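Local coordinates for protein trehalose-6-phosphate phosphatase (Neosartorya fumigata, PDB 5DXL) that is a phosphatase by name and a member of the HAD superfamily, with a Rossmann-like core and probably a smaller cap on an antiparallel sheet, at residues 110-115 with 168-173; 48-53 with 265-270; 142-147 with 177-182; 3-8 with 253-258. One frame throughout, in Å; residues are numbered along the deposited sequence.

Contact 1: residues 110-115 with 168-173; sequences MGWQKE and KRWEVE
With Trp112 CG set between its own N and carbonyl carbon (chi1 60°), it is Trp112 CB, not CG, that is laid on the face of Trp170, 3.4 Å from Trp170 CD2. The two indoles form a T-shaped (edge-to-face) pair in what is probably the HAD cap, where helix 112-125 packs beside the link from helix 166-169 to strand 172-177. The edge of Trp112 points to the face of Trp170, with the five-membered rings inclined at 65°. Trp112 N sits above the centre of the same indole, 3.3 Å from Trp170 CE2, and Arg169 CG covers its other face. Trp112 is itself enclosed between Gln113 CG on one face and Val172 on the other. Trp170 NE1 makes a weak hydrogen bond to Asp109 OD2. At the benzo edge of Trp170, Glu115 OE1 lies in the ring plane, 3.4 Å from Trp170 CZ3. Over Trp112, Val172 CG1 makes a CH-pi contact on the normal through the five-membered ring centroid, 3.5 Å from Trp112 CD1.

Contact 2: residues 48-53 with 265-270; sequences LRTLKT and TISMLN
Thr50 and Thr53 face Ile266, Ser267 and Asn270 where the axes of segments 48-53 and 265-270 approach to 9.7 Å at 42°. One direct hydrogen bond joins them: Asn270 ND2 donates to Thr50 O over 3.1 Å, with 154° at the hydrogen. The donor lies in the carbonyl plane on a lone pair, and Thr50 O lies close to the amide plane of Asn270. A water adds a second polar link, donating to Thr50 OG1 at 2.6 Å and to Ser267 OG at 2.7 Å. Each hydroxyl is also bonded to its own helix, at Arg46 O and Ile263 O. The methyl-to-methyl contact is tight: Thr50 CG2, anti to the backbone N, meets Ile266 CG2 at 3.5 Å. Another methyl, Thr53 CG2, packs against the Asn270 amide, 3.5 Å from Asn270 CG. Helices 45-56 and 259-270 thus lie side by side over the core sheet: Leu51 and Ile266 both reach Phe25 of strand 21-25, Leu54 touches Ile266 and Asn270, and Leu269 packs on helix 8-17.

Contact 3: residues 142-147 with 177-182; sequences HYRRAD and GKANLE
Ala179 and Tyr143 bury the most surface here, and one carbonyl does much of the joining. Ala179 O accepts a nearly straight hydrogen bond from Tyr143 N (3.1 Å, 165° at the hydrogen), the donor standing tilted from the carbonyl plane. The same oxygen lies over one face of the Tyr143 ring, near its rim, 3.4 Å from Tyr143 CD2. With CG between N and the carbonyl carbon (chi1 59°), the Tyr143 ring begins on the side of segment 177-182. Farther out, Tyr143 CE2 comes to 3.4 Å from Asn180 N. The phenol oxygen is held by two waters in the ring plane: one, 2.6 Å from Tyr143 OH, donates to Asn180 O, and the other donates a weak bond to Lys178 O. Ala179 CB packs on Arg144 CB at 3.8 Å, and helix 148-164 packs on Leu181. Asn180, third in buried area, pairs with His142 in a non-hydrogen-bonded antiparallel bridge; His142 NE2 is bonded to Glu133. Gly177 N to Asn180 O closes the tight connection of a beta hairpin, strands 172-177 and 180-185, whose second strand lies beside strand 139-142 in the antiparallel sheet of the probable HAD cap.

Contact 4: residues 3-8 with 253-258; sequences TPALDR and SWHLLE
Trp254 lies against residues 4-7. Trp254 CB comes to 3.8 Å from Leu6 CA. Next, Trp254 CG has Leu6 CD1 above it at 3.7 Å, a CH-pi contact over the five-membered ring, and Trp254 CD1 and CD2 touch that same methyl. Along the benzo side, Trp254 CE3 meets Ala5 O at the ring edge (3.3 Å), with Pro4 CG near by; Trp254 CZ3 is 3.5 Å from Asp7 N, and at the tip Trp254 CH2 touches Asp7 CB. Asp7 OD1 itself caps Lys10 N. The backbone bonds both use His255: His255 N donates to Pro4 O at 3.1 Å, and Leu6 N donates to His255 O at 2.9 Å. Ala5 CA lies over one face of the His255 ring in a CH-pi contact, and His255 ND1 shares a hydrogen bond with Thr3 OG1 at 2.9 Å. Leu6 CB packs on Leu256 CD2 at 3.9 Å, and both leucines touch Thr265. A single beta bridge, Ala5 with His255, fastens the N-terminal segment to the edge strand of the Rossmann-like HAD core sheet.

In the fold
The four contacts fall into two pairs at two ends of the molecule. Contacts 1 and 3, centres 21 Å apart, both reach the four-stranded antiparallel sheet through its neighbouring strands 172-177 and 180-185. Contacts 2 and 4 belong to the core and touch directly: Thr265 packs on Leu6, Arg8 and Leu256, and Met268 on Arg8, while strand 254-256 leads on to helix 259-270. Contact 1 lies about 41 Å from contact 2, centre to centre, across the chain's middle. Contacts 1 and 3, in the probable cap, are nested within the chain loops that contacts 2 and 4 close. In HAD phosphatases generally the active site lies between core and cap, here probably between these two pairs.

Contact 1: residues 110-115 with 168-173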
loop_
_atom_site.group_PDB
_atom_site.type_symbol
_atom_site.label_atom_id
_atom_site.label_comp_id
_atom_site.label_asym_id
_atom_site.label_seq_id
_atom_site.Cartn_x
_atom_site.Cartn_y
_atom_site.Cartn_z
HETATM N N MSE A 110 -14.464 -16.423 -0.531
HETATM C CA MSE A 110 -13.342 -16.974 0.211
HETATM C C MSE A 110 -13.479 -18.485 0.407
HETATM O O MSE A 110 -12.974 -19.051 1.380
HETATM C CB MSE A 110 -13.185 -16.252 1.543
HETATM C CG MSE A 110 -12.752 -14.805 1.327
HETATM SE SE MSE A 110 -12.221 -13.924 2.978
HETATM C CE MSE A 110 -14.020 -13.467 3.616
ATOM N N GLY A 111 -14.150 -19.132 -0.543
ATOM C CA GLY A 111 -14.260 -20.582 -0.536
ATOM C C GLY A 111 -12.900 -21.264 -0.524
ATOM O O GLY A 111 -12.785 -22.393 -0.044
ATOM N N TRP A 112 -11.892 -20.576 -1.061
ATOM C CA TRP A 112 -10.518 -21.094 -1.061
ATOM C C TRP A 112 -10.033 -21.409 0.350
ATOM O O TRP A 112 -9.197 -22.304 0.542
ATOM C CB TRP A 112 -9.557 -20.104 -1.741
ATOM C CG TRP A 112 -9.470 -18.749 -1.104
ATOM C CD1 TRP A 112 -10.186 -17.633 -1.450
ATOM C CD2 TRP A 112 -8.601 -18.352 -0.033
ATOM N NE1 TRP A 112 -9.821 -16.573 -0.654
ATOM C CE2 TRP A 112 -8.849 -16.983 0.220
ATOM C CE3 TRP A 112 -7.634 -19.018 0.732
ATOM C CZ2 TRP A 112 -8.176 -16.274 1.214
ATOM C CZ3 TRP A 112 -6.966 -18.310 1.718
ATOM C CH2 TRP A 112 -7.241 -16.954 1.952
ATOM N N GLN A 113 -10.556 -20.700 1.345
ATOM C CA GLN A 113 -10.107 -20.914 2.715
ATOM C C GLN A 113 -10.442 -22.320 3.217
ATOM O O GLN A 113 -9.702 -22.891 4.007
ATOM C CB GLN A 113 -10.700 -19.871 3.654
ATOM C CG GLN A 113 -10.163 -18.483 3.386
ATOM C CD GLN A 113 -10.306 -17.577 4.582
ATOM O OE1 GLN A 113 -10.814 -17.985 5.624
ATOM N NE2 GLN A 113 -9.852 -16.337 4.444
ATOM N N LYS A 114 -11.563 -22.868 2.756
ATOM C CA LYS A 114 -11.967 -24.204 3.162
ATOM C C LYS A 114 -10.936 -25.224 2.682
ATOM O O LYS A 114 -10.498 -26.087 3.440
ATOM C CB LYS A 114 -13.359 -24.549 2.609
ATOM C CG LYS A 114 -13.855 -25.936 3.018
ATOM C CD LYS A 114 -15.304 -26.183 2.576
ATOM C CE LYS A 114 -15.750 -27.594 2.941
ATOM N NZ LYS A 114 -17.221 -27.770 2.813
ATOM N N GLU A 115 -10.540 -25.110 1.423
ATOM C CA GLU A 115 -9.597 -26.069 0.859
ATOM C C GLU A 115 -8.200 -25.884 1.444
ATOM O O GLU A 115 -7.507 -26.858 1.730
ATOM C CB GLU A 115 -9.551 -25.947 -0.660
ATOM C CG GLU A 115 -8.811 -27.088 -1.328
ATOM C CD GLU A 115 -9.019 -27.129 -2.827
ATOM O OE1 GLU A 115 -9.906 -26.405 -3.322
ATOM O OE2 GLU A 115 -8.292 -27.889 -3.506
ATOM N N LYS A 168 -5.481 -21.862 -8.918
ATOM C CA LYS A 168 -5.991 -21.824 -10.280
ATOM C C LYS A 168 -7.512 -21.706 -10.289
ATOM O O LYS A 168 -8.110 -21.442 -11.328
ATOM C CB LYS A 168 -5.525 -23.057 -11.058
ATOM C CG LYS A 168 -4.036 -23.010 -11.394
ATOM C CD LYS A 168 -3.614 -24.120 -12.340
ATOM C CE LYS A 168 -2.378 -23.717 -13.140
ATOM N NZ LYS A 168 -2.708 -22.742 -14.227
ATOM N N ARG A 169 -8.131 -21.874 -9.124
ATOM C CA ARG A 169 -9.581 -21.754 -9.022
ATOM C C ARG A 169 -10.017 -20.425 -8.407
ATOM O O ARG A 169 -11.046 -19.868 -8.783
ATOM C CB ARG A 169 -10.164 -22.903 -8.206
ATOM C CG ARG A 169 -11.681 -22.857 -8.147
ATOM C CD ARG A 169 -12.277 -24.049 -7.430
ATOM N NE ARG A 169 -13.725 -23.895 -7.301
ATOM C CZ ARG A 169 -14.520 -24.761 -6.682
ATOM N NH1 ARG A 169 -14.013 -25.857 -6.127
ATOM N NH2 ARG A 169 -15.825 -24.531 -6.617
ATOM N N TRP A 170 -9.247 -19.929 -7.446
ATOM C CA TRP A 170 -9.560 -18.647 -6.818
ATOM C C TRP A 170 -8.434 -17.632 -7.060
ATOM O O TRP A 170 -7.300 -18.008 -7.358
ATOM C CB TRP A 170 -9.798 -18.824 -5.315
ATOM C CG TRP A 170 -11.072 -19.576 -4.911
ATOM C CD1 TRP A 170 -12.318 -19.040 -4.702
ATOM C CD2 TRP A 170 -11.187 -20.973 -4.618
ATOM N NE1 TRP A 170 -13.202 -20.027 -4.319
ATOM C CE2 TRP A 170 -12.529 -21.221 -4.260
ATOM C CE3 TRP A 170 -10.284 -22.043 -4.638
ATOM C CZ2 TRP A 170 -12.985 -22.488 -3.916
ATOM C CZ3 TRP A 170 -10.738 -23.298 -4.296
ATOM C CH2 TRP A 170 -12.076 -23.515 -3.940
ATOM N N GLU A 171 -8.758 -16.347 -6.930
ATOM C CA GLU A 171 -7.791 -15.270 -7.116
ATOM C C GLU A 171 -6.946 -15.085 -5.857
ATOM O O GLU A 171 -7.089 -14.104 -5.130
ATOM C CB GLU A 171 -8.499 -13.957 -7.472
ATOM C CG GLU A 171 -9.116 -13.944 -8.860
ATOM C CD GLU A 171 -8.091 -14.180 -9.955
ATOM O OE1 GLU A 171 -7.041 -13.499 -9.952
ATOM O OE2 GLU A 171 -8.331 -15.054 -10.816
ATOM N N VAL A 172 -6.086 -16.055 -5.597
ATOM C CA VAL A 172 -5.227 -16.024 -4.421
ATOM C C VAL A 172 -3.799 -16.272 -4.843
ATOM O O VAL A 172 -3.537 -16.784 -5.932
ATOM C CB VAL A 172 -5.630 -17.084 -3.367
ATOM C CG1 VAL A 172 -7.037 -16.814 -2.845
ATOM C CG2 VAL A 172 -5.524 -18.502 -3.939
ATOM N N GLU A 173 -2.862 -15.909 -3.983
ATOM C CA GLU A 173 -1.492 -16.287 -4.256
ATOM C C GLU A 173 -0.892 -16.993 -3.065
ATOM O O GLU A 173 -1.327 -16.811 -1.929
ATOM C CB GLU A 173 -0.657 -15.076 -4.640
ATOM C CG GLU A 173 -0.565 -14.025 -3.592
ATOM C CD GLU A 173 0.032 -12.756 -4.149
ATOM O OE1 GLU A 173 0.441 -12.764 -5.331
ATOM O OE2 GLU A 173 0.081 -11.749 -3.414
#

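Contact 2: residues 48-53 with 265-270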
loop_
_atom_site.group_PDB
_atom_site.type_symbol
_atom_site.label_atom_id
_atom_site.label_comp_id
_atom_site.label_asym_id
_atom_site.label_seq_id
_atom_site.Cartn_x
_atom_site.Cartn_y
_atom_site.Cartn_z
ATOM N N LEU A 48 -1.510 15.738 10.293
ATOM C CA LEU A 48 -2.939 15.865 10.012
ATOM C C LEU A 48 -3.295 17.155 9.283
ATOM O O LEU A 48 -4.114 17.135 8.352
ATOM C CB LEU A 48 -3.741 15.764 11.312
ATOM C CG LEU A 48 -3.734 14.364 11.905
ATOM C CD1 LEU A 48 -4.478 14.342 13.239
ATOM C CD2 LEU A 48 -4.349 13.378 10.923
ATOM N N ARG A 49 -2.705 18.277 9.702
ATOM C CA ARG A 49 -2.917 19.549 9.014
ATOM C C ARG A 49 -2.489 19.451 7.563
ATOM O O ARG A 49 -3.159 19.945 6.668
ATOM C CB ARG A 49 -2.128 20.692 9.670
ATOM C CG ARG A 49 -2.743 21.306 10.908
ATOM C CD ARG A 49 -2.078 22.650 11.218
ATOM N NE ARG A 49 -0.615 22.575 11.226
ATOM C CZ ARG A 49 0.111 22.202 12.280
ATOM N NH1 ARG A 49 -0.488 21.861 13.414
ATOM N NH2 ARG A 49 1.435 22.168 12.200
ATOM N N THR A 50 -1.331 18.838 7.360
ATOM C CA THR A 50 -0.736 18.708 6.039
ATOM C C THR A 50 -1.641 17.900 5.113
ATOM O O THR A 50 -1.884 18.290 3.969
ATOM C CB THR A 50 0.649 18.049 6.149
ATOM O OG1 THR A 50 1.462 18.838 7.031
ATOM C CG2 THR A 50 1.331 17.962 4.794
ATOM N N LEU A 51 -2.159 16.789 5.624
ATOM C CA LEU A 51 -3.066 15.947 4.845
ATOM C C LEU A 51 -4.402 16.632 4.588
ATOM O O LEU A 51 -4.940 16.550 3.484
ATOM C CB LEU A 51 -3.302 14.609 5.547
ATOM C CG LEU A 51 -2.110 13.656 5.571
ATOM C CD1 LEU A 51 -2.466 12.418 6.389
ATOM C CD2 LEU A 51 -1.722 13.257 4.153
ATOM N N LYS A 52 -4.937 17.300 5.608
ATOM C CA LYS A 52 -6.228 17.961 5.458
ATOM C C LYS A 52 -6.155 19.036 4.375
ATOM O O LYS A 52 -7.044 19.142 3.517
ATOM C CB LYS A 52 -6.677 18.553 6.788
ATOM C CG LYS A 52 -7.992 19.290 6.685
ATOM C CD LYS A 52 -8.404 19.843 8.037
ATOM C CE LYS A 52 -9.730 20.592 7.927
ATOM N NZ LYS A 52 -10.169 21.103 9.257
ATOM N N THR A 53 -5.077 19.817 4.397
ATOM C CA THR A 53 -4.902 20.884 3.423
ATOM C C THR A 53 -4.725 20.320 2.012
ATOM O O THR A 53 -5.311 20.830 1.058
ATOM C CB THR A 53 -3.713 21.778 3.816
ATOM O OG1 THR A 53 -4.022 22.430 5.059
ATOM C CG2 THR A 53 -3.421 22.827 2.741
ATOM N N THR A 265 7.819 18.194 1.803
ATOM C CA THR A 265 7.499 18.196 0.380
ATOM C C THR A 265 6.011 18.459 0.140
ATOM O O THR A 265 5.645 19.273 -0.720
ATOM C CB THR A 265 7.904 16.880 -0.259
ATOM O OG1 THR A 265 9.331 16.790 -0.216
ATOM C CG2 THR A 265 7.459 16.825 -1.705
ATOM N N ILE A 266 5.152 17.793 0.905
ATOM C CA ILE A 266 3.718 18.014 0.740
ATOM C C ILE A 266 3.357 19.447 1.151
ATOM O O ILE A 266 2.540 20.089 0.494
ATOM C CB ILE A 266 2.896 16.990 1.541
ATOM C CG1 ILE A 266 3.201 15.583 1.030
ATOM C CG2 ILE A 266 1.405 17.264 1.377
ATOM C CD1 ILE A 266 2.733 14.487 1.967
ATOM N N SER A 267 3.993 19.962 2.205
ATOM C CA SER A 267 3.785 21.365 2.604
ATOM C C SER A 267 4.143 22.333 1.483
ATOM O O SER A 267 3.420 23.308 1.250
ATOM C CB SER A 267 4.598 21.691 3.854
ATOM O OG SER A 267 4.138 20.927 4.951
HETATM N N MSE A 268 5.242 22.062 0.782
HETATM C CA MSE A 268 5.635 22.892 -0.354
HETATM C C MSE A 268 4.520 22.913 -1.391
HETATM O O MSE A 268 4.183 23.974 -1.923
HETATM C CB MSE A 268 6.937 22.389 -0.996
HETATM C CG MSE A 268 7.257 23.056 -2.361
HETATM SE SE MSE A 268 8.796 22.173 -3.160
HETATM C CE MSE A 268 7.825 20.549 -3.692
ATOM N N LEU A 269 3.934 21.749 -1.679
ATOM C CA LEU A 269 2.850 21.706 -2.655
ATOM C C LEU A 269 1.642 22.495 -2.149
ATOM O O LEU A 269 1.024 23.267 -2.904
ATOM C CB LEU A 269 2.446 20.260 -2.966
ATOM C CG LEU A 269 3.542 19.390 -3.584
ATOM C CD1 LEU A 269 2.974 18.000 -3.839
ATOM C CD2 LEU A 269 4.080 19.997 -4.879
ATOM N N ASN A 270 1.323 22.328 -0.869
ATOM C CA ASN A 270 0.209 23.053 -0.255
ATOM C C ASN A 270 0.399 24.557 -0.327
ATOM O O ASN A 270 -0.567 25.298 -0.516
ATOM C CB ASN A 270 0.032 22.654 1.209
ATOM C CG ASN A 270 -0.577 21.264 1.383
ATOM O OD1 ASN A 270 -1.208 20.729 0.480
ATOM N ND2 ASN A 270 -0.403 20.692 2.570
HETATM O O HOH W 1 2.234 21.315 6.794
#

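Contact 3: residues 142-147 with 177-182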
loop_
_atom_site.group_PDB
_atom_site.type_symbol
_atom_site.label_atom_id
_atom_site.label_comp_id
_atom_site.label_asym_id
_atom_site.label_seq_id
_atom_site.Cartn_x
_atom_site.Cartn_y
_atom_site.Cartn_z
ATOM N N HIS A 142 2.878 -22.539 9.607
ATOM C CA HIS A 142 4.168 -22.285 10.259
ATOM C C HIS A 142 4.886 -23.595 10.533
ATOM O O HIS A 142 4.267 -24.535 11.014
ATOM C CB HIS A 142 3.976 -21.552 11.598
ATOM C CG HIS A 142 3.427 -20.160 11.482
ATOM N ND1 HIS A 142 4.237 -19.043 11.454
ATOM C CD2 HIS A 142 2.154 -19.702 11.425
ATOM C CE1 HIS A 142 3.486 -17.958 11.375
ATOM N NE2 HIS A 142 2.218 -18.329 11.363
ATOM N N TYR A 143 6.194 -23.657 10.285
ATOM C CA TYR A 143 6.911 -24.909 10.544
ATOM C C TYR A 143 8.342 -24.741 11.078
ATOM O O TYR A 143 9.157 -25.657 10.967
ATOM C CB TYR A 143 6.923 -25.760 9.267
ATOM C CG TYR A 143 7.559 -25.111 8.076
ATOM C CD1 TYR A 143 8.926 -25.257 7.830
ATOM C CD2 TYR A 143 6.811 -24.354 7.187
ATOM C CE1 TYR A 143 9.524 -24.659 6.737
ATOM C CE2 TYR A 143 7.402 -23.751 6.087
ATOM C CZ TYR A 143 8.758 -23.907 5.871
ATOM O OH TYR A 143 9.348 -23.315 4.781
ATOM N N ARG A 144 8.650 -23.604 11.695
ATOM C CA ARG A 144 10.006 -23.402 12.213
ATOM C C ARG A 144 10.403 -24.443 13.257
ATOM O O ARG A 144 11.577 -24.779 13.361
ATOM C CB ARG A 144 10.157 -21.991 12.814
ATOM C CG ARG A 144 11.577 -21.674 13.304
ATOM C CD ARG A 144 12.592 -21.858 12.178
ATOM N NE ARG A 144 13.982 -21.751 12.606
ATOM C CZ ARG A 144 14.789 -22.793 12.795
ATOM N NH1 ARG A 144 14.342 -24.030 12.602
ATOM N NH2 ARG A 144 16.046 -22.605 13.181
ATOM N N ARG A 145 9.441 -24.969 14.008
ATOM C CA ARG A 145 9.764 -25.910 15.073
ATOM C C ARG A 145 9.931 -27.325 14.522
ATOM O O ARG A 145 10.367 -28.227 15.238
ATOM C CB ARG A 145 8.689 -25.890 16.162
ATOM C CG ARG A 145 8.637 -24.583 16.963
ATOM C CD ARG A 145 9.908 -24.362 17.775
ATOM N NE ARG A 145 10.103 -25.422 18.767
ATOM C CZ ARG A 145 9.611 -25.410 20.006
ATOM N NH1 ARG A 145 8.880 -24.382 20.447
ATOM N NH2 ARG A 145 9.849 -26.437 20.820
ATOM N N ALA A 146 9.585 -27.515 13.254
ATOM C CA ALA A 146 9.757 -28.823 12.625
ATOM C C ALA A 146 11.219 -29.085 12.296
ATOM O O ALA A 146 12.041 -28.168 12.267
ATOM C CB ALA A 146 8.913 -28.920 11.366
ATOM N N ASP A 147 11.556 -30.347 12.039
ATOM C CA ASP A 147 12.859 -30.625 11.463
ATOM C C ASP A 147 13.093 -29.701 10.272
ATOM O O ASP A 147 12.246 -29.593 9.401
ATOM C CB ASP A 147 12.959 -32.085 11.030
ATOM C CG ASP A 147 14.263 -32.386 10.328
ATOM O OD1 ASP A 147 15.307 -32.382 11.012
ATOM O OD2 ASP A 147 14.250 -32.609 9.095
ATOM N N GLY A 177 7.312 -17.558 3.291
ATOM C CA GLY A 177 8.083 -16.808 4.270
ATOM C C GLY A 177 9.239 -17.679 4.726
ATOM O O GLY A 177 9.420 -18.774 4.204
ATOM N N LYS A 178 10.019 -17.209 5.696
ATOM C CA LYS A 178 11.256 -17.904 6.059
ATOM C C LYS A 178 11.012 -19.374 6.404
ATOM O O LYS A 178 11.646 -20.278 5.839
ATOM C CB LYS A 178 11.951 -17.187 7.226
ATOM C CG LYS A 178 13.185 -17.907 7.799
ATOM C CD LYS A 178 14.182 -18.357 6.724
ATOM C CE LYS A 178 14.676 -17.209 5.848
ATOM N NZ LYS A 178 14.103 -17.287 4.467
ATOM N N ALA A 179 10.085 -19.592 7.323
ATOM C CA ALA A 179 9.635 -20.921 7.715
ATOM C C ALA A 179 8.102 -20.905 7.734
ATOM O O ALA A 179 7.471 -21.355 8.697
ATOM C CB ALA A 179 10.188 -21.306 9.091
ATOM N N ASN A 180 7.504 -20.370 6.675
ATOM C CA ASN A 180 6.050 -20.434 6.570
ATOM C C ASN A 180 5.571 -20.441 5.125
ATOM O O ASN A 180 6.308 -20.090 4.201
ATOM C CB ASN A 180 5.378 -19.279 7.372
ATOM C CG ASN A 180 5.445 -17.908 6.675
ATOM O OD1 ASN A 180 5.145 -17.763 5.489
ATOM N ND2 ASN A 180 5.784 -16.880 7.450
ATOM N N LEU A 181 4.326 -20.871 4.953
ATOM C CA LEU A 181 3.608 -20.745 3.694
ATOM C C LEU A 181 2.348 -19.948 3.964
ATOM O O LEU A 181 1.650 -20.224 4.928
ATOM C CB LEU A 181 3.226 -22.106 3.123
ATOM C CG LEU A 181 4.265 -23.018 2.500
ATOM C CD1 LEU A 181 3.516 -24.186 1.839
ATOM C CD2 LEU A 181 5.093 -22.248 1.485
ATOM N N GLU A 182 2.040 -18.990 3.103
ATOM C CA GLU A 182 0.838 -18.181 3.295
ATOM C C GLU A 182 -0.004 -18.148 2.028
ATOM O O GLU A 182 0.530 -18.061 0.925
ATOM C CB GLU A 182 1.228 -16.766 3.709
ATOM C CG GLU A 182 0.060 -15.802 3.894
ATOM C CD GLU A 182 0.542 -14.434 4.343
ATOM O OE1 GLU A 182 1.697 -14.332 4.812
ATOM O OE2 GLU A 182 -0.217 -13.461 4.219
HETATM O O HOH W 2 8.153 -21.878 2.942
HETATM O O HOH W 3 11.945 -23.405 4.330
#

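Contact 4: residues 3-8 with 253-258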
loop_
_atom_site.group_PDB
_atom_site.type_symbol
_atom_site.label_atom_id
_atom_site.label_comp_id
_atom_site.label_asym_id
_atom_site.label_seq_id
_atom_site.Cartn_x
_atom_site.Cartn_y
_atom_site.Cartn_z
ATOM N N THR A 3 18.827 6.061 -6.219
ATOM C CA THR A 3 18.064 7.143 -6.814
ATOM C C THR A 3 18.590 8.489 -6.386
ATOM O O THR A 3 19.110 8.625 -5.274
ATOM C CB THR A 3 16.574 7.118 -6.393
ATOM O OG1 THR A 3 16.497 7.190 -4.964
ATOM C CG2 THR A 3 15.861 5.872 -6.892
ATOM N N PRO A 4 18.396 9.509 -7.234
ATOM C CA PRO A 4 18.575 10.878 -6.757
ATOM C C PRO A 4 17.432 11.283 -5.838
ATOM O O PRO A 4 16.349 10.693 -5.898
ATOM C CB PRO A 4 18.559 11.706 -8.044
ATOM C CG PRO A 4 17.716 10.905 -8.981
ATOM C CD PRO A 4 17.935 9.460 -8.635
ATOM N N ALA A 5 17.669 12.268 -4.984
ATOM C CA ALA A 5 16.598 12.815 -4.172
ATOM C C ALA A 5 15.537 13.436 -5.073
ATOM O O ALA A 5 15.845 13.965 -6.144
ATOM C CB ALA A 5 17.145 13.843 -3.191
ATOM N N LEU A 6 14.280 13.347 -4.642
ATOM C CA LEU A 6 13.183 13.943 -5.387
ATOM C C LEU A 6 13.490 15.390 -5.770
ATOM O O LEU A 6 13.818 16.205 -4.917
ATOM C CB LEU A 6 11.899 13.874 -4.560
ATOM C CG LEU A 6 10.629 14.440 -5.190
ATOM C CD1 LEU A 6 10.274 13.710 -6.483
ATOM C CD2 LEU A 6 9.495 14.347 -4.173
ATOM N N ASP A 7 13.408 15.682 -7.065
ATOM C CA ASP A 7 13.626 17.035 -7.570
ATOM C C ASP A 7 12.394 17.883 -7.255
ATOM O O ASP A 7 11.391 17.825 -7.964
ATOM C CB ASP A 7 13.902 16.981 -9.075
ATOM C CG ASP A 7 14.285 18.331 -9.664
ATOM O OD1 ASP A 7 13.863 19.381 -9.135
ATOM O OD2 ASP A 7 15.020 18.327 -10.673
ATOM N N ARG A 8 12.458 18.655 -6.180
ATOM C CA ARG A 8 11.279 19.372 -5.709
ATOM C C ARG A 8 10.812 20.436 -6.695
ATOM O O ARG A 8 9.615 20.693 -6.810
ATOM C CB ARG A 8 11.553 20.001 -4.349
ATOM C CG ARG A 8 11.893 18.987 -3.280
ATOM C CD ARG A 8 11.493 19.539 -1.939
ATOM N NE ARG A 8 11.943 18.717 -0.827
ATOM C CZ ARG A 8 11.703 19.019 0.444
ATOM N NH1 ARG A 8 11.018 20.119 0.743
ATOM N NH2 ARG A 8 12.145 18.226 1.412
ATOM N N SER A 253 11.859 5.973 -8.641
ATOM C CA SER A 253 12.780 6.786 -9.443
ATOM C C SER A 253 13.485 7.842 -8.597
ATOM O O SER A 253 14.454 8.458 -9.037
ATOM C CB SER A 253 12.031 7.468 -10.592
ATOM O OG SER A 253 11.431 6.510 -11.445
ATOM N N TRP A 254 12.979 8.057 -7.388
ATOM C CA TRP A 254 13.444 9.116 -6.509
ATOM C C TRP A 254 13.430 8.630 -5.077
ATOM O O TRP A 254 12.789 7.627 -4.783
ATOM C CB TRP A 254 12.533 10.345 -6.577
ATOM C CG TRP A 254 12.178 10.851 -7.940
ATOM C CD1 TRP A 254 11.070 10.536 -8.674
ATOM C CD2 TRP A 254 12.911 11.811 -8.705
ATOM N NE1 TRP A 254 11.071 11.241 -9.860
ATOM C CE2 TRP A 254 12.198 12.020 -9.906
ATOM C CE3 TRP A 254 14.113 12.499 -8.501
ATOM C CZ2 TRP A 254 12.641 12.897 -10.891
ATOM C CZ3 TRP A 254 14.546 13.374 -9.475
ATOM C CH2 TRP A 254 13.816 13.562 -10.657
ATOM N N HIS A 255 14.091 9.357 -4.177
ATOM C CA HIS A 255 13.917 9.092 -2.754
ATOM C C HIS A 255 13.723 10.391 -1.983
ATOM O O HIS A 255 14.078 11.472 -2.467
ATOM C CB HIS A 255 15.116 8.322 -2.170
ATOM C CG HIS A 255 16.353 9.157 -2.063
ATOM N ND1 HIS A 255 17.233 9.323 -3.113
ATOM C CD2 HIS A 255 16.824 9.916 -1.047
ATOM C CE1 HIS A 255 18.201 10.143 -2.739
ATOM N NE2 HIS A 255 17.976 10.518 -1.493
ATOM N N LEU A 256 13.137 10.275 -0.796
ATOM C CA LEU A 256 13.209 11.299 0.249
ATOM C C LEU A 256 13.782 10.598 1.480
ATOM O O LEU A 256 13.463 9.436 1.731
ATOM C CB LEU A 256 11.833 11.906 0.540
ATOM C CG LEU A 256 11.268 12.820 -0.548
ATOM C CD1 LEU A 256 9.802 13.178 -0.263
ATOM C CD2 LEU A 256 12.109 14.084 -0.656
ATOM N N LEU A 257 14.640 11.268 2.242
ATOM C CA LEU A 257 15.384 10.543 3.271
ATOM C C LEU A 257 14.525 10.105 4.455
ATOM O O LEU A 257 14.701 8.995 4.980
ATOM C CB LEU A 257 16.562 11.394 3.769
ATOM C CG LEU A 257 17.694 11.600 2.771
ATOM C CD1 LEU A 257 18.706 12.560 3.367
ATOM C CD2 LEU A 257 18.368 10.280 2.387
ATOM N N GLU A 258 13.614 10.972 4.892
ATOM C CA GLU A 258 12.868 10.747 6.127
ATOM C C GLU A 258 11.433 11.219 5.999
ATOM O O GLU A 258 11.122 12.062 5.158
ATOM C CB GLU A 258 13.520 11.491 7.305
ATOM C CG GLU A 258 14.954 11.092 7.604
ATOM C CD GLU A 258 15.066 9.725 8.243
ATOM O OE1 GLU A 258 14.028 9.158 8.660
ATOM O OE2 GLU A 258 16.202 9.210 8.322
#